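PDB 3N7L: neurotoxin from Clostridium botulinum, which probably binds gangliosides on nerve-cell surfaces, being the receptor-binding domain of a botulinum neurotoxin. Local coordinates for residues V97-W103 with T115-E120; S122-F128 with I164-K170; T180-Q184 with I205-I210; G299-L303 with A369-R373; G375-I379 with S414-V418. All blocks are in the same frame, centred on the assembly; numbering follows the deposited sequence.

Interaction 1 of 5, residues V97-W103 with T115-E120; sequences VKNNSGW and TLKQNE
The Lys-117 chain runs alongside Asn-100 in the same direction. The lysine leaves its strand with CG trans to the backbone N (chi1 -171°) and stays extended until a bend at its last torsion. Its methylenes therefore run along the Asn-100 carbonyl, and CE of Lys-117 comes to 3.2 Å from O of Asn-100. Val-97 crosses the lysine at about a right angle, its CG1 4.0 Å from CD of Lys-117. NZ of Lys-117 makes a long, weak ion pair with Glu-123. Next to this, Asn-100 meets the bent side chain of Glu-120, CG of the asparagine lying 3.6 Å from CB of the glutamate. Ser-101 OG sits between two carbonyls, 2.8 Å from O of Gln-118 and 3.1 Å from O of Lys-117. Its single proton could go to either, and it also accepts from the backbone N of Asn-176. Gly-102 and Lys-117 form an antiparallel hydrogen-bonded pair, with N of Gly-102 2.8 Å from O of Lys-117. On the other face, CB of Trp-103 touches CD1 of Leu-116. This is the open end of a beta hairpin, strands 102-108 and 111-117. Gln-118 and Asn-119, both facing Ser-122, form a classic beta bulge where the chain turns.

Interaction 2 of 5, residues S122-F128 with I164-K170; sequences SEQDINF and IDTIKVK
Gln-124 grips the end of strand 162-168 and the loop just after it with both ends of its amide. OE1 of Gln-124 accepts from N of Lys-170 at 2.9 Å in a nearly straight bond (168°). NE2 of Gln-124 gives to O of Lys-168, also at 2.9 Å, but this bond is more bent (139°). The two bonds together fix the rotation of the amide. Ile-167 faces it from across the gap, and its CD1 packs 3.4 Å from NE2 of Gln-124. Packing is just as close further along, where Ile-126 and Asp-165 pass flank to flank, heading opposite ways. Ile-126 lays CG1 3.0 Å from OD2 of Asp-165 and puts CD1 over the Asp-165 carbonyl. The two strands run nearly antiparallel (167°), yet no backbone hydrogen bond joins them. They belong to the two different sheets of the N-terminal half, a concanavalin-like jelly roll, and side chains bridge the gap. Strand 162-168 carries a classic beta bulge at Ile-164 and Asp-165, opposite Ile-157. Toward Phe-128 the contact thins, with CG2 of Ile-164 4.0 Å from CD1 of Phe-128. The solvent-exposed end is the other one. Lys-170 stretches along it, and its NZ stops 3.6 Å from O of Glu-123.

Interaction 3 of 5, residues T180-Q184 with I205-I210; sequences TITFQ and IRDFYI
Phe-183 drives the edge of its ring into one face of Phe-208. The pair is T-shaped, with ring planes at 86° and centroids 4.8 Å apart. It lies in the core between the two sheets of a concanavalin-like jelly roll. Strand 180-187 belongs to one sheet and strand 202-211 to the other. Their short segments run nearly antiparallel (163°), with axes 11.3 Å apart at closest approach. No hydrogen bond crosses this gap, so the contact is made by side chains alone, and all five that touch are buried. The first torsion of Phe-208 (chi1 -175°) swings the ring away from its own backbone N, out toward the facing sheet, and presents its face to Phe-183. At one side of the aromatic pair, CG2 of Ile-205 lies 4.3 Å from CE1 of Phe-183. At the other, Ile-181 and Ile-210 meet tip to tip, their CD1 atoms 3.7 Å apart. CD1 of Ile-181 also approaches CE2 of Phe-208, at 4.2 Å. Leu-9 and Leu-11 of strand 7-14 and Phe-77 of strand 72-82 continue this apolar layer. The tightest point is CZ of Phe-183, which stands over the centre of the Phe-208 ring, 3.4 Å above its plane and 3.5 Å from its CG.

Interaction 4 of 5, residues G299-L303 with A369-R373; sequences GENVL and ATTNR
The nearest CA atoms, of Val-302 and Ala-369, are 6.4 Å apart, and no backbone hydrogen bond joins the segments. Side chains and one water make the contact. Glu-300 and Arg-373 form a salt bridge, with OE2 of Glu-300 2.9 Å from NH1 of Arg-373. The arginine is extended from CG to NE, while the glutamate is bent at chi2 (-67°), which turns its carboxylate to the edge of the guanidinium. NH1 meets OE2 on the syn side, and the two groups are nearly coplanar, with planes 27° apart. A water sits beside them. It donates to OE1 of Glu-300 and to O of Thr-371, both at 2.6 Å, and accepts from NE of Arg-373 at 3.0 Å. Both carboxylate oxygens are thus held. Val-302 divides its methyls between two partners: CG1 lies 3.7 Å from O of Ala-369, and CG2 lies 4.0 Å from CG2 of Thr-371. OG1 of Thr-370 accepts from N of Asn-372, an ST turn, and bonds O of Ser-367. This loop joins strands 359-366 and 373-384 in the trefoil-type half, beside the start of strand 302-308. Phe-364 makes a cation-pi contact with Arg-373, and Ile-349 of strand 348-354 touches both charged side chains.

Interaction 5 of 5, residues G375-I379 with S414-V418; sequences GILSI and STHWV
Trp-417 and Leu-377 are joined by a polar bond. NE1 of Trp-417 gives to O of Leu-377 at 3.2 Å, almost straight (174°), but it comes from above the carbonyl plane and not along a lone pair. A water 2.8 Å from O of Leu-377 may bridge it to O of Thr-415, though other acceptors compete for its protons. The hydroxyls of Ser-378 and Ser-414 are hydrogen-bonded at 3.1 Å, with the donor left open, and Ser-414 OG is also bonded to Ser-412. Two apolar contacts form, one on the indole and one beside it. Leu-377 brings CD2 over one face in a CH-pi contact, 4.0 Å from the centroid of the five-membered ring of Trp-417. CD1 of Ile-376 meets CG2 of Thr-415 at 3.5 Å. The in-plane N-H bond and the leucine over one face probably limit how the indole can turn, joining strand 373-384 to the last strand of the trefoil-type fold without backbone pairing.

Overall arrangement
The five contacts fall into two groups. Interactions 1, 2 and 3 lie in the concanavalin-like half, interactions 4 and 5 in the trefoil-like half. Interactions 1 and 2 meet where strands 111-117 and 122-129 pair in one sheet, with a probable hydrogen bond from N of Leu-116 to O of Gln-124 (2.7 Å). Interaction 1 also reaches interaction 3 through Trp-103, whose CZ2 packs 3.9 Å from CD1 of Ile-181. Interactions 4 and 5 follow each other along the chain, with centres about 15 Å apart. None of interactions 1 to 3 touches 4 or 5; the nearest atoms are about 16 Å apart. Ile-164 does meet Phe-356 of the other half. A glycerol, probably from crystallisation, lies about 6 Å from the Arg-373 side chain.

Interaction 1 of 5, residues V97-W103 with T115-E120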
# COMPACT_ATOMS: atom_id res chain seq x y z
N VAL A 97 -6.78 -21.76 16.50
CA VAL A 97 -7.52 -22.11 17.71
C VAL A 97 -8.10 -23.50 17.45
O VAL A 97 -8.79 -23.70 16.45
CB VAL A 97 -8.69 -21.14 17.98
CG1 VAL A 97 -9.60 -21.70 19.06
CG2 VAL A 97 -8.16 -19.78 18.40
N LYS A 98 -7.82 -24.46 18.33
CA LYS A 98 -8.33 -25.81 18.14
C LYS A 98 -9.52 -26.16 19.03
O LYS A 98 -10.60 -26.48 18.54
CB LYS A 98 -7.20 -26.83 18.34
CG LYS A 98 -7.66 -28.29 18.29
CD LYS A 98 -8.45 -28.60 17.02
CE LYS A 98 -9.15 -29.95 17.12
NZ LYS A 98 -10.05 -30.23 15.96
N ASN A 99 -9.32 -26.11 20.35
CA ASN A 99 -10.40 -26.42 21.28
C ASN A 99 -10.68 -25.20 22.13
O ASN A 99 -10.57 -25.24 23.36
CB ASN A 99 -10.02 -27.61 22.17
CG ASN A 99 -9.93 -28.91 21.39
OD1 ASN A 99 -10.92 -29.39 20.84
ND2 ASN A 99 -8.73 -29.49 21.34
N ASN A 100 -11.03 -24.10 21.47
CA ASN A 100 -11.31 -22.84 22.14
C ASN A 100 -10.06 -22.29 22.80
O ASN A 100 -10.15 -21.55 23.78
CB ASN A 100 -12.43 -23.02 23.18
CG ASN A 100 -13.78 -23.30 22.54
OD1 ASN A 100 -14.27 -22.51 21.74
ND2 ASN A 100 -14.38 -24.42 22.90
N SER A 101 -8.90 -22.66 22.27
CA SER A 101 -7.63 -22.18 22.81
C SER A 101 -6.60 -22.02 21.69
O SER A 101 -6.57 -22.81 20.75
CB SER A 101 -7.10 -23.15 23.87
OG SER A 101 -6.09 -22.55 24.66
N GLY A 102 -5.75 -21.00 21.82
CA GLY A 102 -4.72 -20.75 20.83
C GLY A 102 -4.65 -19.27 20.51
O GLY A 102 -4.79 -18.42 21.39
N TRP A 103 -4.42 -18.94 19.24
CA TRP A 103 -4.38 -17.53 18.84
C TRP A 103 -5.13 -17.35 17.53
O TRP A 103 -5.30 -18.29 16.76
CB TRP A 103 -2.94 -17.01 18.72
CG TRP A 103 -2.08 -17.69 17.68
CD1 TRP A 103 -1.12 -18.62 17.91
CD2 TRP A 103 -2.10 -17.46 16.26
NE1 TRP A 103 -0.53 -18.99 16.72
CE2 TRP A 103 -1.11 -18.29 15.70
CE3 TRP A 103 -2.84 -16.62 15.42
CZ2 TRP A 103 -0.85 -18.32 14.32
CZ3 TRP A 103 -2.58 -16.66 14.05
CH2 TRP A 103 -1.59 -17.50 13.52
N THR A 115 -5.66 -12.06 18.80
CA THR A 115 -6.21 -12.56 20.05
C THR A 115 -5.48 -13.78 20.58
O THR A 115 -5.18 -14.72 19.85
CB THR A 115 -7.69 -12.95 19.87
OG1 THR A 115 -8.43 -11.81 19.41
CG2 THR A 115 -8.29 -13.44 21.19
N LEU A 116 -5.19 -13.75 21.88
CA LEU A 116 -4.55 -14.85 22.58
C LEU A 116 -5.74 -15.46 23.32
O LEU A 116 -6.30 -14.83 24.22
CB LEU A 116 -3.51 -14.29 23.57
CG LEU A 116 -2.06 -14.78 23.53
CD1 LEU A 116 -1.62 -15.09 22.10
CD2 LEU A 116 -1.16 -13.71 24.16
N LYS A 117 -6.15 -16.66 22.94
CA LYS A 117 -7.31 -17.28 23.57
C LYS A 117 -6.96 -18.43 24.51
O LYS A 117 -6.60 -19.53 24.06
CB LYS A 117 -8.27 -17.79 22.48
CG LYS A 117 -9.61 -18.28 22.99
CD LYS A 117 -10.40 -18.93 21.87
CE LYS A 117 -11.82 -19.23 22.29
NZ LYS A 117 -12.57 -17.98 22.56
N GLN A 118 -7.06 -18.20 25.81
CA GLN A 118 -6.74 -19.28 26.74
C GLN A 118 -7.87 -20.31 26.77
O GLN A 118 -7.62 -21.51 26.76
CB GLN A 118 -6.47 -18.73 28.15
CG GLN A 118 -7.64 -18.13 28.85
CD GLN A 118 -7.32 -17.80 30.29
OE1 GLN A 118 -6.90 -18.68 31.05
NE2 GLN A 118 -7.51 -16.54 30.67
N ASN A 119 -9.12 -19.84 26.78
CA ASN A 119 -10.27 -20.75 26.75
C ASN A 119 -11.50 -20.06 26.17
O ASN A 119 -11.48 -18.86 25.90
CB ASN A 119 -10.58 -21.34 28.14
CG ASN A 119 -10.87 -20.28 29.18
OD1 ASN A 119 -11.70 -19.39 28.98
ND2 ASN A 119 -10.20 -20.38 30.33
N GLU A 120 -12.57 -20.83 25.98
CA GLU A 120 -13.80 -20.29 25.41
C GLU A 120 -14.33 -19.10 26.19
O GLU A 120 -15.10 -18.29 25.67
CB GLU A 120 -14.88 -21.38 25.34
CG GLU A 120 -15.36 -21.90 26.69
CD GLU A 120 -14.44 -22.96 27.30
OE1 GLU A 120 -14.72 -23.38 28.45
OE2 GLU A 120 -13.45 -23.36 26.65

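Interaction 2 of 5, residues S122-F128 with I164-K170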
# COMPACT_ATOMS: atom_id res chain seq x y z
N SER A 122 -12.16 -16.88 28.20
CA SER A 122 -11.23 -15.77 28.33
C SER A 122 -10.18 -15.64 27.25
O SER A 122 -9.75 -16.63 26.64
CB SER A 122 -10.56 -15.82 29.70
OG SER A 122 -10.10 -17.13 29.98
N GLU A 123 -9.75 -14.41 27.02
CA GLU A 123 -8.75 -14.14 26.01
C GLU A 123 -8.19 -12.75 26.23
O GLU A 123 -8.67 -11.99 27.07
CB GLU A 123 -9.41 -14.21 24.63
CG GLU A 123 -10.51 -13.19 24.44
CD GLU A 123 -11.37 -13.48 23.22
OE1 GLU A 123 -12.16 -12.59 22.83
OE2 GLU A 123 -11.25 -14.58 22.65
N GLN A 124 -7.14 -12.43 25.48
CA GLN A 124 -6.53 -11.12 25.58
C GLN A 124 -6.17 -10.73 24.16
O GLN A 124 -5.67 -11.55 23.39
CB GLN A 124 -5.28 -11.18 26.46
CG GLN A 124 -4.57 -9.84 26.64
CD GLN A 124 -3.48 -9.90 27.69
OE1 GLN A 124 -2.80 -10.92 27.85
NE2 GLN A 124 -3.29 -8.79 28.42
N ASP A 125 -6.45 -9.50 23.79
CA ASP A 125 -6.16 -9.09 22.43
C ASP A 125 -5.55 -7.72 22.32
O ASP A 125 -5.65 -6.89 23.22
CB ASP A 125 -7.44 -9.17 21.59
CG ASP A 125 -8.54 -8.30 22.14
OD1 ASP A 125 -9.72 -8.71 22.04
OD2 ASP A 125 -8.24 -7.21 22.68
N ILE A 126 -4.90 -7.49 21.19
CA ILE A 126 -4.25 -6.23 20.90
C ILE A 126 -4.72 -5.90 19.48
O ILE A 126 -5.11 -6.79 18.72
CB ILE A 126 -2.72 -6.41 20.98
CG1 ILE A 126 -2.02 -5.06 20.84
CG2 ILE A 126 -2.25 -7.40 19.93
CD1 ILE A 126 -0.53 -5.14 21.10
N ASN A 127 -4.71 -4.62 19.11
CA ASN A 127 -5.18 -4.29 17.77
C ASN A 127 -4.57 -3.06 17.12
O ASN A 127 -3.90 -2.25 17.75
CB ASN A 127 -6.70 -4.10 17.77
CG ASN A 127 -7.14 -2.81 18.45
OD1 ASN A 127 -7.59 -2.82 19.60
ND2 ASN A 127 -7.00 -1.70 17.75
N PHE A 128 -4.84 -2.96 15.82
CA PHE A 128 -4.44 -1.84 14.99
C PHE A 128 -5.73 -1.35 14.36
O PHE A 128 -6.47 -2.14 13.78
CB PHE A 128 -3.48 -2.30 13.88
CG PHE A 128 -3.47 -1.39 12.67
CD1 PHE A 128 -3.23 -0.02 12.81
CD2 PHE A 128 -3.68 -1.91 11.39
CE1 PHE A 128 -3.20 0.82 11.68
CE2 PHE A 128 -3.64 -1.08 10.26
CZ PHE A 128 -3.40 0.29 10.41
N ILE A 164 2.41 0.01 17.07
CA ILE A 164 1.06 0.54 17.17
C ILE A 164 0.45 0.39 18.56
O ILE A 164 -0.12 1.33 19.11
CB ILE A 164 0.12 -0.15 16.15
CG1 ILE A 164 0.60 0.15 14.72
CG2 ILE A 164 -1.32 0.33 16.35
CD1 ILE A 164 0.53 1.61 14.34
N ASP A 165 0.59 -0.80 19.14
CA ASP A 165 0.02 -1.04 20.45
C ASP A 165 0.87 -2.06 21.22
O ASP A 165 1.61 -2.84 20.62
CB ASP A 165 -1.42 -1.54 20.29
CG ASP A 165 -2.20 -1.56 21.60
OD1 ASP A 165 -1.96 -0.68 22.46
OD2 ASP A 165 -3.06 -2.45 21.76
N THR A 166 0.77 -2.03 22.54
CA THR A 166 1.53 -2.95 23.37
C THR A 166 0.83 -3.12 24.70
O THR A 166 0.33 -2.16 25.27
CB THR A 166 2.96 -2.42 23.61
OG1 THR A 166 3.54 -3.12 24.73
CG2 THR A 166 2.95 -0.93 23.90
N ILE A 167 0.78 -4.36 25.19
CA ILE A 167 0.16 -4.64 26.47
C ILE A 167 0.82 -5.82 27.16
O ILE A 167 1.31 -6.75 26.51
CB ILE A 167 -1.36 -4.95 26.35
CG1 ILE A 167 -1.57 -6.32 25.72
CG2 ILE A 167 -2.05 -3.88 25.50
CD1 ILE A 167 -3.03 -6.75 25.70
N LYS A 168 0.83 -5.77 28.48
CA LYS A 168 1.40 -6.82 29.32
C LYS A 168 0.51 -8.06 29.23
O LYS A 168 -0.71 -7.98 29.40
CB LYS A 168 1.48 -6.30 30.77
CG LYS A 168 1.80 -7.33 31.84
CD LYS A 168 3.24 -7.84 31.78
CE LYS A 168 3.55 -8.71 33.01
NZ LYS A 168 4.92 -9.30 33.00
N VAL A 169 1.11 -9.20 28.92
CA VAL A 169 0.36 -10.45 28.82
C VAL A 169 -0.11 -10.85 30.21
O VAL A 169 0.68 -10.89 31.16
CB VAL A 169 1.23 -11.58 28.22
CG1 VAL A 169 0.45 -12.89 28.20
CG2 VAL A 169 1.66 -11.20 26.80
N LYS A 170 -1.40 -11.15 30.35
CA LYS A 170 -1.95 -11.54 31.64
C LYS A 170 -1.78 -13.04 31.86
O LYS A 170 -1.32 -13.76 30.97
CB LYS A 170 -3.44 -11.16 31.73
CG LYS A 170 -4.36 -11.98 30.83
CD LYS A 170 -5.84 -11.64 31.08
CE LYS A 170 -6.77 -12.59 30.32
NZ LYS A 170 -8.22 -12.33 30.58

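Interaction 3 of 5, residues T180-Q184 with I205-I210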
# COMPACT_ATOMS: atom_id res chain seq x y z
N THR A 180 -1.91 -26.11 14.06
CA THR A 180 -2.58 -25.89 12.79
C THR A 180 -2.98 -24.43 12.62
O THR A 180 -3.51 -23.81 13.53
CB THR A 180 -3.86 -26.76 12.68
OG1 THR A 180 -3.50 -28.14 12.62
CG2 THR A 180 -4.65 -26.40 11.42
N ILE A 181 -2.70 -23.89 11.43
CA ILE A 181 -3.04 -22.50 11.12
C ILE A 181 -3.89 -22.53 9.86
O ILE A 181 -3.48 -23.08 8.83
CB ILE A 181 -1.78 -21.64 10.86
CG1 ILE A 181 -0.86 -21.69 12.08
CG2 ILE A 181 -2.19 -20.19 10.57
CD1 ILE A 181 0.48 -21.05 11.84
N THR A 182 -5.08 -21.96 9.94
CA THR A 182 -6.00 -21.94 8.82
C THR A 182 -6.25 -20.54 8.27
O THR A 182 -6.77 -19.67 8.98
CB THR A 182 -7.36 -22.56 9.22
OG1 THR A 182 -7.16 -23.91 9.65
CG2 THR A 182 -8.32 -22.54 8.04
N PHE A 183 -5.87 -20.34 7.01
CA PHE A 183 -6.08 -19.06 6.32
C PHE A 183 -7.40 -19.18 5.57
O PHE A 183 -7.52 -19.96 4.62
CB PHE A 183 -4.95 -18.81 5.32
CG PHE A 183 -3.61 -18.54 5.96
CD1 PHE A 183 -3.10 -17.24 6.03
CD2 PHE A 183 -2.84 -19.59 6.46
CE1 PHE A 183 -1.85 -16.99 6.60
CE2 PHE A 183 -1.59 -19.35 7.03
CZ PHE A 183 -1.09 -18.05 7.10
N GLN A 184 -8.40 -18.42 6.00
CA GLN A 184 -9.71 -18.47 5.36
C GLN A 184 -10.57 -17.34 5.90
O GLN A 184 -10.58 -17.08 7.10
CB GLN A 184 -10.38 -19.83 5.64
CG GLN A 184 -11.79 -19.97 5.07
CD GLN A 184 -12.37 -21.36 5.28
OE1 GLN A 184 -12.49 -21.84 6.42
NE2 GLN A 184 -12.74 -22.03 4.19
N ILE A 205 -2.19 -12.64 0.79
CA ILE A 205 -1.16 -12.85 1.80
C ILE A 205 0.15 -13.17 1.11
O ILE A 205 0.17 -13.86 0.09
CB ILE A 205 -1.51 -14.01 2.75
CG1 ILE A 205 -2.73 -13.65 3.60
CG2 ILE A 205 -0.31 -14.34 3.62
CD1 ILE A 205 -2.51 -12.44 4.49
N ARG A 206 1.24 -12.70 1.69
CA ARG A 206 2.55 -12.92 1.12
C ARG A 206 3.59 -13.07 2.23
O ARG A 206 3.58 -12.33 3.20
CB ARG A 206 2.87 -11.72 0.22
CG ARG A 206 4.29 -11.61 -0.20
CD ARG A 206 4.70 -10.16 -0.31
NE ARG A 206 6.11 -10.07 0.03
CZ ARG A 206 6.86 -9.00 -0.07
NH1 ARG A 206 8.13 -9.09 0.29
NH2 ARG A 206 6.38 -7.85 -0.53
N ASP A 207 4.47 -14.06 2.09
CA ASP A 207 5.54 -14.33 3.06
C ASP A 207 5.12 -14.35 4.53
O ASP A 207 5.49 -13.48 5.31
CB ASP A 207 6.68 -13.31 2.87
CG ASP A 207 7.40 -13.49 1.54
OD1 ASP A 207 7.93 -14.59 1.29
OD2 ASP A 207 7.45 -12.52 0.74
N PHE A 208 4.35 -15.36 4.91
CA PHE A 208 3.89 -15.51 6.28
C PHE A 208 4.98 -16.26 7.06
O PHE A 208 5.26 -17.43 6.79
CB PHE A 208 2.59 -16.31 6.33
CG PHE A 208 1.99 -16.41 7.69
CD1 PHE A 208 1.08 -15.45 8.14
CD2 PHE A 208 2.32 -17.46 8.54
CE1 PHE A 208 0.52 -15.53 9.41
CE2 PHE A 208 1.76 -17.56 9.82
CZ PHE A 208 0.86 -16.59 10.25
N TYR A 209 5.59 -15.57 8.03
CA TYR A 209 6.65 -16.16 8.84
C TYR A 209 6.32 -16.22 10.33
O TYR A 209 5.50 -15.44 10.83
CB TYR A 209 7.94 -15.33 8.72
CG TYR A 209 8.50 -15.13 7.33
CD1 TYR A 209 9.53 -14.21 7.13
CD2 TYR A 209 8.05 -15.87 6.24
CE1 TYR A 209 10.10 -14.02 5.87
CE2 TYR A 209 8.62 -15.68 4.96
CZ TYR A 209 9.64 -14.75 4.80
OH TYR A 209 10.21 -14.54 3.56
N ILE A 210 6.96 -17.14 11.04
CA ILE A 210 6.81 -17.25 12.48
C ILE A 210 8.22 -17.49 13.04
O ILE A 210 8.95 -18.36 12.56
CB ILE A 210 5.88 -18.41 12.91
CG1 ILE A 210 4.44 -18.09 12.49
CG2 ILE A 210 5.93 -18.58 14.43
CD1 ILE A 210 3.42 -19.12 12.91

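Interaction 4 of 5, residues G299-L303 with A369-R373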
# COMPACT_ATOMS: atom_id res chain seq x y z
N GLY A 299 13.01 4.05 -9.49
CA GLY A 299 13.64 5.28 -9.04
C GLY A 299 14.07 6.27 -10.10
O GLY A 299 13.24 6.92 -10.74
N GLU A 300 15.37 6.40 -10.31
CA GLU A 300 15.92 7.36 -11.27
C GLU A 300 15.45 7.33 -12.73
O GLU A 300 16.12 7.89 -13.59
CB GLU A 300 17.44 7.28 -11.24
CG GLU A 300 18.04 7.89 -9.99
CD GLU A 300 17.84 9.39 -9.93
OE1 GLU A 300 18.43 10.10 -10.77
OE2 GLU A 300 17.09 9.86 -9.06
N ASN A 301 14.32 6.69 -13.02
CA ASN A 301 13.82 6.65 -14.39
C ASN A 301 13.38 8.04 -14.87
O ASN A 301 12.90 8.85 -14.08
CB ASN A 301 12.60 5.72 -14.52
CG ASN A 301 12.97 4.25 -14.46
OD1 ASN A 301 14.11 3.88 -14.18
ND2 ASN A 301 11.98 3.40 -14.71
N VAL A 302 13.57 8.32 -16.16
CA VAL A 302 13.14 9.58 -16.74
C VAL A 302 11.88 9.21 -17.52
O VAL A 302 11.89 8.25 -18.30
CB VAL A 302 14.20 10.17 -17.69
CG1 VAL A 302 13.75 11.55 -18.19
CG2 VAL A 302 15.54 10.31 -16.96
N LEU A 303 10.80 9.95 -17.31
CA LEU A 303 9.52 9.63 -17.95
C LEU A 303 8.65 10.85 -18.24
O LEU A 303 9.03 11.98 -17.93
CB LEU A 303 8.75 8.66 -17.03
CG LEU A 303 8.69 9.11 -15.56
CD1 LEU A 303 7.66 10.21 -15.38
CD2 LEU A 303 8.34 7.92 -14.65
N ALA A 369 15.36 15.73 -20.76
CA ALA A 369 15.20 14.29 -20.61
C ALA A 369 16.42 13.54 -20.05
O ALA A 369 16.60 12.36 -20.33
CB ALA A 369 14.77 13.67 -21.94
N THR A 370 17.27 14.23 -19.28
CA THR A 370 18.42 13.58 -18.65
C THR A 370 18.07 13.39 -17.17
O THR A 370 16.95 13.72 -16.76
CB THR A 370 19.72 14.43 -18.74
OG1 THR A 370 19.52 15.69 -18.07
CG2 THR A 370 20.11 14.69 -20.20
N THR A 371 19.00 12.88 -16.38
CA THR A 371 18.74 12.69 -14.96
C THR A 371 19.10 13.95 -14.15
O THR A 371 19.06 13.94 -12.92
CB THR A 371 19.52 11.49 -14.39
OG1 THR A 371 20.87 11.53 -14.87
CG2 THR A 371 18.87 10.18 -14.81
N ASN A 372 19.44 15.02 -14.86
CA ASN A 372 19.78 16.28 -14.21
C ASN A 372 18.49 16.99 -13.82
O ASN A 372 17.62 17.22 -14.66
CB ASN A 372 20.60 17.16 -15.16
CG ASN A 372 21.92 16.51 -15.53
OD1 ASN A 372 22.74 16.19 -14.67
ND2 ASN A 372 22.13 16.30 -16.83
N ARG A 373 18.38 17.33 -12.54
CA ARG A 373 17.18 17.97 -12.02
C ARG A 373 17.17 19.49 -12.12
O ARG A 373 18.18 20.15 -11.85
CB ARG A 373 16.98 17.55 -10.56
CG ARG A 373 17.02 16.05 -10.37
CD ARG A 373 16.86 15.66 -8.91
NE ARG A 373 16.90 14.21 -8.74
CZ ARG A 373 16.70 13.59 -7.58
NH1 ARG A 373 16.75 12.27 -7.52
NH2 ARG A 373 16.44 14.29 -6.49
O HOH W 1 18.52 12.65 -10.78

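Interaction 5 of 5, residues G375-I379 with S414-V418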
# COMPACT_ATOMS: atom_id res chain seq x y z
N GLY A 375 13.97 21.13 -11.08
CA GLY A 375 12.96 21.58 -10.14
C GLY A 375 12.13 20.44 -9.60
O GLY A 375 12.36 19.28 -9.95
N ILE A 376 11.16 20.75 -8.76
CA ILE A 376 10.31 19.72 -8.18
C ILE A 376 8.83 20.03 -8.44
O ILE A 376 8.45 21.19 -8.55
CB ILE A 376 10.59 19.58 -6.65
CG1 ILE A 376 9.87 18.35 -6.10
CG2 ILE A 376 10.17 20.85 -5.91
CD1 ILE A 376 10.20 18.06 -4.65
N LEU A 377 8.02 18.99 -8.57
CA LEU A 377 6.60 19.16 -8.84
C LEU A 377 5.80 19.27 -7.55
O LEU A 377 5.86 18.40 -6.69
CB LEU A 377 6.05 17.99 -9.67
CG LEU A 377 4.55 18.08 -10.03
CD1 LEU A 377 4.32 19.29 -10.93
CD2 LEU A 377 4.11 16.81 -10.74
N SER A 378 5.04 20.36 -7.42
CA SER A 378 4.22 20.56 -6.24
C SER A 378 2.80 20.92 -6.70
O SER A 378 2.42 20.67 -7.84
CB SER A 378 4.81 21.66 -5.36
OG SER A 378 4.17 21.69 -4.10
N ILE A 379 2.04 21.53 -5.80
CA ILE A 379 0.66 21.89 -6.10
C ILE A 379 0.32 23.15 -5.31
O ILE A 379 0.91 23.42 -4.27
CB ILE A 379 -0.28 20.73 -5.69
CG1 ILE A 379 -1.71 20.98 -6.17
CG2 ILE A 379 -0.27 20.57 -4.17
CD1 ILE A 379 -2.61 19.75 -6.00
N SER A 414 3.45 18.12 0.04
CA SER A 414 2.79 18.70 -1.13
C SER A 414 3.53 18.28 -2.41
O SER A 414 3.09 18.59 -3.52
CB SER A 414 2.75 20.23 -1.02
OG SER A 414 4.04 20.81 -1.16
N THR A 415 4.65 17.58 -2.24
CA THR A 415 5.43 17.09 -3.38
C THR A 415 5.29 15.58 -3.50
O THR A 415 5.96 14.95 -4.33
CB THR A 415 6.94 17.44 -3.23
OG1 THR A 415 7.48 16.81 -2.06
CG2 THR A 415 7.13 18.94 -3.10
N HIS A 416 4.44 14.98 -2.67
CA HIS A 416 4.22 13.53 -2.71
C HIS A 416 3.03 13.20 -3.61
O HIS A 416 1.90 13.58 -3.31
CB HIS A 416 3.96 12.97 -1.31
CG HIS A 416 5.11 13.14 -0.36
ND1 HIS A 416 6.31 13.70 -0.73
CD2 HIS A 416 5.22 12.84 0.96
CE1 HIS A 416 7.12 13.74 0.32
NE2 HIS A 416 6.48 13.23 1.35
N TRP A 417 3.30 12.49 -4.70
CA TRP A 417 2.25 12.13 -5.64
C TRP A 417 1.94 10.64 -5.62
O TRP A 417 2.83 9.80 -5.54
CB TRP A 417 2.64 12.55 -7.06
CG TRP A 417 2.79 14.04 -7.20
CD1 TRP A 417 3.93 14.77 -7.00
CD2 TRP A 417 1.76 14.97 -7.51
NE1 TRP A 417 3.66 16.11 -7.17
CE2 TRP A 417 2.34 16.26 -7.49
CE3 TRP A 417 0.40 14.85 -7.82
CZ2 TRP A 417 1.60 17.42 -7.76
CZ3 TRP A 417 -0.34 16.00 -8.08
CH2 TRP A 417 0.27 17.27 -8.05
N VAL A 418 0.65 10.33 -5.69
CA VAL A 418 0.19 8.96 -5.67
C VAL A 418 -0.52 8.59 -6.97
O VAL A 418 -1.02 9.47 -7.68
CB VAL A 418 -0.78 8.76 -4.50
CG1 VAL A 418 -1.51 7.47 -4.66
CG2 VAL A 418 -0.02 8.78 -3.18
O HOH W 2 7.10 15.92 -6.66